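Local coordinates for glutathione transferase gst1-6 (Anopheles dirus, PDB 1V2A) that catalyses the conjugation of glutathione to electrophilic xenobiotics, probably with release of halide from halogenated substrates, working as a homodimeric Delta-class detoxification enzyme, at the interface of chains A and B. Sequence-based numbering; all coordinates share one arbitrary frame. Chains: chain A/B, glutathione transferase gst1-6.

The interface of chains A and B. Residues chain A 134, 137-138; chain B 47.
The side-chain carbonyl oxygen OE1 of A:Gln137 approaches the ring carbon CB of B:Pro47 to 3.3 Å, a close polar-to-carbon contact rather than a classical hydrogen bond. It is a worked example of a loop proline of one subunit meeting side chains about one helical turn apart on the other. The receiving surface is helix 124-141 of chain A. In A:Gln137, CG lies anti to the carbonyl carbon (chi1 -62°) and the chain beyond is extended (chi2 170°), which carries the amide out to the proline. The glutamine chain and the pyrrolidine ring run past each other in opposite senses, while the final amide torsion (chi3 50°), as modelled, turns OE1 toward CB.

A:Leu134, three residues earlier, contributes through its CD2 methyl, which faces the backbone carbonyl of B:Pro47, 3.6 Å from O and 3.9 Å from C. The two helix residues therefore touch different parts of the proline, one its ring and the other its main chain. A looser neighbour is A:Phe138, whose rim atom CE2 is 4.5 Å from CG of B:Pro47. Within the helix, one face of this phenyl ring carries the A:Leu134 carbonyl O, 3.3 Å above the plane and displaced toward the rim.

B:Pro47 has 50 Å² hidden here, more than any of the helix residues described. It belongs to the N-terminal domain and lies in the loop after helix 36-45, shortly before the glutathione-site residues B:His49 to B:Pro52. By seating that loop against the partner's C-terminal helical domain, this patch and its symmetry twin help join the homodimer and may steady the nearby active sites.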
# COMPACT_ATOMS: atom_id res chain seq x y z
N LEU A 134 13.64 9.96 -2.83
CA LEU A 134 12.37 10.49 -2.34
C LEU A 134 12.38 10.55 -0.81
O LEU A 134 12.05 11.58 -0.22
CB LEU A 134 11.22 9.61 -2.84
CG LEU A 134 10.92 9.74 -4.33
CD1 LEU A 134 9.95 8.67 -4.77
CD2 LEU A 134 10.36 11.13 -4.61
N GLN A 137 14.40 13.26 0.68
CA GLN A 137 13.69 14.54 0.62
C GLN A 137 12.68 14.66 1.76
O GLN A 137 12.62 15.67 2.45
CB GLN A 137 12.96 14.69 -0.72
CG GLN A 137 13.89 14.69 -1.94
CD GLN A 137 13.15 14.58 -3.27
OE1 GLN A 137 12.20 15.31 -3.54
NE2 GLN A 137 13.61 13.66 -4.12
N PHE A 138 11.88 13.61 1.95
CA PHE A 138 10.88 13.60 3.02
C PHE A 138 11.51 13.96 4.36
O PHE A 138 10.96 14.75 5.13
CB PHE A 138 10.26 12.21 3.16
CG PHE A 138 9.50 11.74 1.94
CD1 PHE A 138 9.16 10.39 1.81
CD2 PHE A 138 9.11 12.63 0.95
CE1 PHE A 138 8.47 9.93 0.69
CE2 PHE A 138 8.41 12.18 -0.18
CZ PHE A 138 8.09 10.83 -0.30
N PRO B 47 6.98 15.63 -5.65
CA PRO B 47 8.34 15.21 -5.97
C PRO B 47 8.45 13.84 -6.61
O PRO B 47 9.49 13.49 -7.17
CB PRO B 47 9.05 15.29 -4.62
CG PRO B 47 7.94 14.98 -3.65
CD PRO B 47 6.83 15.83 -4.20